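Local structure of predicted ATPase of the ABC class (Vibrio vulnificus, 5D6A) at residues Ile256-Val264 with Arg398-Met409. The protein probably binds and hydrolyses ATP, as a predicted ATPase of the ABC class. Residues are numbered along the deposited sequence; the frame is centred on the assembly and turned at random.
Sequences IPKGITLIV and RDELEISTIIVM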
loop_
_atom_site.group_PDB
_atom_site.type_symbol
_atom_site.label_atom_id
_atom_site.label_comp_id
_atom_site.label_asym_id
_atom_site.label_seq_id
_atom_site.Cartn_x
_atom_site.Cartn_y
_atom_site.Cartn_z
ATOM N N ILE A 256 31.109 -2.301 4.237
ATOM C CA ILE A 256 30.422 -1.840 5.439
ATOM C C ILE A 256 30.675 -2.856 6.547
ATOM O O ILE A 256 30.079 -3.934 6.550
ATOM C CB ILE A 256 28.912 -1.657 5.196
ATOM C CG1 ILE A 256 28.693 -0.569 4.140
ATOM C CG2 ILE A 256 28.204 -1.279 6.492
ATOM C CD1 ILE A 256 27.247 -0.348 3.758
ATOM N N PRO A 257 31.553 -2.512 7.501
ATOM C CA PRO A 257 31.883 -3.458 8.561
ATOM C C PRO A 257 30.749 -3.694 9.548
ATOM O O PRO A 257 29.756 -2.969 9.538
ATOM C CB PRO A 257 33.065 -2.789 9.267
ATOM C CG PRO A 257 32.839 -1.333 9.065
ATOM C CD PRO A 257 32.164 -1.189 7.733
ATOM N N LYS A 258 30.908 -4.710 10.390
ATOM C CA LYS A 258 29.914 -5.027 11.407
ATOM C C LYS A 258 29.780 -3.876 12.394
ATOM O O LYS A 258 30.616 -2.971 12.433
ATOM C CB LYS A 258 30.297 -6.300 12.160
ATOM C CG LYS A 258 30.275 -7.569 11.324
ATOM C CD LYS A 258 30.715 -8.756 12.167
ATOM C CE LYS A 258 30.690 -10.058 11.385
ATOM N NZ LYS A 258 31.200 -11.195 12.202
ATOM N N GLY A 259 28.725 -3.920 13.196
ATOM C CA GLY A 259 28.466 -2.880 14.177
ATOM C C GLY A 259 27.488 -1.859 13.642
ATOM O O GLY A 259 26.733 -2.137 12.714
ATOM N N ILE A 260 27.514 -0.667 14.225
ATOM C CA ILE A 260 26.612 0.406 13.837
ATOM C C ILE A 260 27.239 1.284 12.759
ATOM O O ILE A 260 28.362 1.756 12.915
ATOM C CB ILE A 260 26.242 1.276 15.054
ATOM C CG1 ILE A 260 25.664 0.395 16.170
ATOM C CG2 ILE A 260 25.257 2.370 14.652
ATOM C CD1 ILE A 260 25.370 1.138 17.456
ATOM N N THR A 261 26.501 1.498 11.674
ATOM C CA THR A 261 26.961 2.328 10.566
ATOM C C THR A 261 25.897 3.369 10.230
ATOM O O THR A 261 24.738 3.029 9.983
ATOM C CB THR A 261 27.253 1.482 9.312
ATOM O OG1 THR A 261 28.221 0.474 9.627
ATOM C CG2 THR A 261 27.785 2.356 8.178
ATOM N N LEU A 262 26.289 4.639 10.226
ATOM C CA LEU A 262 25.362 5.718 9.919
ATOM C C LEU A 262 25.575 6.241 8.510
ATOM O O LEU A 262 26.705 6.294 8.017
ATOM C CB LEU A 262 25.529 6.868 10.912
ATOM C CG LEU A 262 25.307 6.525 12.383
ATOM C CD1 LEU A 262 25.490 7.773 13.232
ATOM C CD2 LEU A 262 23.926 5.922 12.595
ATOM N N ILE A 263 24.473 6.620 7.873
ATOM C CA ILE A 263 24.488 7.191 6.532
ATOM C C ILE A 263 23.861 8.575 6.653
ATOM O O ILE A 263 22.641 8.713 6.705
ATOM C CB ILE A 263 23.722 6.307 5.530
ATOM C CG1 ILE A 263 24.430 4.954 5.392
ATOM C CG2 ILE A 263 23.634 6.985 4.167
ATOM C CD1 ILE A 263 23.748 3.988 4.446
ATOM N N VAL A 264 24.710 9.595 6.710
ATOM C CA VAL A 264 24.251 10.969 6.884
ATOM C C VAL A 264 24.372 11.807 5.615
ATOM O O VAL A 264 24.759 11.309 4.556
ATOM C CB VAL A 264 25.036 11.659 8.018
ATOM C CG1 VAL A 264 24.858 10.891 9.319
ATOM C CG2 VAL A 264 26.515 11.783 7.672
ATOM N N ARG A 398 24.727 -4.602 19.478
ATOM C CA ARG A 398 26.010 -4.870 18.850
ATOM C C ARG A 398 26.963 -5.615 19.771
ATOM O O ARG A 398 27.508 -6.652 19.409
ATOM C CB ARG A 398 26.654 -3.543 18.464
ATOM C CG ARG A 398 28.064 -3.634 17.901
ATOM C CD ARG A 398 28.633 -2.236 17.764
ATOM N NE ARG A 398 28.762 -1.601 19.074
ATOM C CZ ARG A 398 29.004 -0.308 19.273
ATOM N NH1 ARG A 398 29.123 0.523 18.247
ATOM N NH2 ARG A 398 29.104 0.161 20.510
ATOM N N ASP A 399 27.162 -5.063 20.963
ATOM C CA ASP A 399 28.103 -5.621 21.934
ATOM C C ASP A 399 27.677 -6.947 22.554
ATOM O O ASP A 399 28.529 -7.778 22.876
ATOM C CB ASP A 399 28.341 -4.609 23.058
ATOM C CG ASP A 399 28.877 -3.282 22.553
ATOM O OD1 ASP A 399 29.151 -3.156 21.341
ATOM O OD2 ASP A 399 29.023 -2.360 23.379
ATOM N N GLU A 400 26.372 -7.146 22.717
ATOM C CA GLU A 400 25.854 -8.356 23.362
ATOM C C GLU A 400 25.369 -9.421 22.385
ATOM O O GLU A 400 25.659 -10.605 22.559
ATOM C CB GLU A 400 24.711 -7.988 24.309
ATOM C CG GLU A 400 25.057 -6.862 25.275
ATOM C CD GLU A 400 23.975 -6.601 26.313
ATOM O OE1 GLU A 400 23.044 -7.426 26.435
ATOM O OE2 GLU A 400 24.066 -5.575 27.024
ATOM N N LEU A 401 24.629 -9.002 21.364
ATOM C CA LEU A 401 24.066 -9.939 20.391
ATOM C C LEU A 401 24.802 -9.949 19.053
ATOM O O LEU A 401 24.460 -10.727 18.168
ATOM C CB LEU A 401 22.588 -9.616 20.167
ATOM C CG LEU A 401 21.734 -9.562 21.439
ATOM C CD1 LEU A 401 20.300 -9.177 21.107
ATOM C CD2 LEU A 401 21.775 -10.890 22.181
ATOM N N GLU A 402 25.811 -9.095 18.909
ATOM C CA GLU A 402 26.579 -9.005 17.665
ATOM C C GLU A 402 25.677 -8.723 16.457
ATOM O O GLU A 402 25.897 -9.246 15.364
ATOM C CB GLU A 402 27.428 -10.269 17.455
ATOM C CG GLU A 402 28.450 -10.495 18.563
ATOM C CD GLU A 402 29.345 -11.703 18.329
ATOM O OE1 GLU A 402 29.132 -12.432 17.336
ATOM O OE2 GLU A 402 30.265 -11.927 19.145
ATOM N N ILE A 403 24.664 -7.883 16.670
ATOM C CA ILE A 403 23.734 -7.497 15.610
ATOM C C ILE A 403 24.106 -6.122 15.064
ATOM O O ILE A 403 24.110 -5.134 15.798
ATOM C CB ILE A 403 22.277 -7.466 16.114
ATOM C CG1 ILE A 403 21.839 -8.874 16.534
ATOM C CG2 ILE A 403 21.349 -6.924 15.029
ATOM C CD1 ILE A 403 20.441 -8.940 17.115
ATOM N N SER A 404 24.416 -6.064 13.773
ATOM C CA SER A 404 24.788 -4.805 13.129
ATOM C C SER A 404 23.556 -3.992 12.730
ATOM O O SER A 404 22.461 -4.533 12.573
ATOM C CB SER A 404 25.660 -5.075 11.908
ATOM O OG SER A 404 26.854 -5.745 12.281
ATOM N N THR A 405 23.746 -2.686 12.574
ATOM C CA THR A 405 22.655 -1.791 12.212
ATOM C C THR A 405 23.148 -0.671 11.308
ATOM O O THR A 405 24.164 -0.035 11.589
ATOM C CB THR A 405 22.007 -1.164 13.463
ATOM O OG1 THR A 405 21.522 -2.199 14.326
ATOM C CG2 THR A 405 20.849 -0.256 13.078
ATOM N N ILE A 406 22.418 -0.437 10.222
ATOM C CA ILE A 406 22.747 0.623 9.280
ATOM C C ILE A 406 21.566 1.586 9.306
ATOM O O ILE A 406 20.423 1.173 9.095
ATOM C CB ILE A 406 22.982 0.071 7.864
ATOM C CG1 ILE A 406 23.975 -1.096 7.916
ATOM C CG2 ILE A 406 23.485 1.174 6.944
ATOM C CD1 ILE A 406 24.244 -1.741 6.576
ATOM N N ILE A 407 21.838 2.865 9.572
ATOM C CA ILE A 407 20.767 3.855 9.695
ATOM C C ILE A 407 20.969 5.120 8.861
ATOM O O ILE A 407 22.018 5.760 8.931
ATOM C CB ILE A 407 20.606 4.303 11.166
ATOM C CG1 ILE A 407 20.604 3.091 12.097
ATOM C CG2 ILE A 407 19.335 5.127 11.353
ATOM C CD1 ILE A 407 20.441 3.443 13.558
ATOM N N VAL A 408 19.949 5.472 8.082
ATOM C CA VAL A 408 19.956 6.702 7.304
ATOM C C VAL A 408 19.386 7.753 8.241
ATOM O O VAL A 408 18.259 7.611 8.713
ATOM C CB VAL A 408 19.084 6.599 6.039
ATOM C CG1 VAL A 408 18.903 7.967 5.397
ATOM C CG2 VAL A 408 19.692 5.616 5.051
HETATM N N MSE A 409 20.159 8.802 8.516
HETATM C CA MSE A 409 19.729 9.834 9.457
HETATM C C MSE A 409 19.534 11.182 8.817
HETATM O O MSE A 409 18.599 11.369 8.040
HETATM C CB MSE A 409 20.754 9.882 10.582
HETATM C CG MSE A 409 20.824 8.550 11.318
HETATM SE SE MSE A 409 20.539 8.843 13.240
HETATM C CE MSE A 409 22.034 10.090 13.563
#
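Ile260-Val264 and Ser404-Val408 are neighbouring parallel strands in the central sheet of the P-loop domain. The first leads into a sequence that fits a Walker A motif. The axes of these short strands approach to 4.7 Å, and their directions differ by 14°. Five main-chain hydrogen bonds join them, from Thr405 N to Gly259 O through to Met409 N to Ile263 O. Thr261 uses both its N and its O in this pairing.

Thr261, Ile263, Ile406 and Val408 share one face. Ile406 divides its branches there. Ile406 CD1 reaches tip to tip toward Ile256 CG2, at 4.0 Å, while Ile406 CG2 lies 3.8 Å from Ile263 CD1, the two side chains crossing at a slant. Ile256 comes from strand 249-257 of the neighbouring antiparallel sheet. Helix 271-280 packs on this face, Leu274 on Ile263 and Leu275 on Val408. Val408 sets CG2 against CB of Ile263, and its side chain also touches the bound AMP-PNP.

The other face carries Ile260, Leu262, Thr405 and Ile407. Leu262 and Ile407 lie side by side and point the same way, with Leu262 CD2 4.0 Å from Ile407 CB. Leu262 CD1 meets the CE methyl of selenomethionine Met409.

At the start of the strands Arg398 comes in from helix 390-401. CG is anti to the backbone N (chi1 175°), and the chain lies over Gly259, with Arg398 CD 3.6 Å from Gly259 CA. A bend at chi3 then turns the guanidinium so that CD1 of Ile260 sits over one of its faces. NE bonds to Asp399 OD1 in a salt bridge, nearly in the guanidinium plane. NH1 is held by Asp420, which also accepts a bond from Ile260 N. Ser404 keeps OG beside its own backbone N (chi1 -61°), where Ser404 OG accepts a 2.8 Å hydrogen bond from Gly259 N.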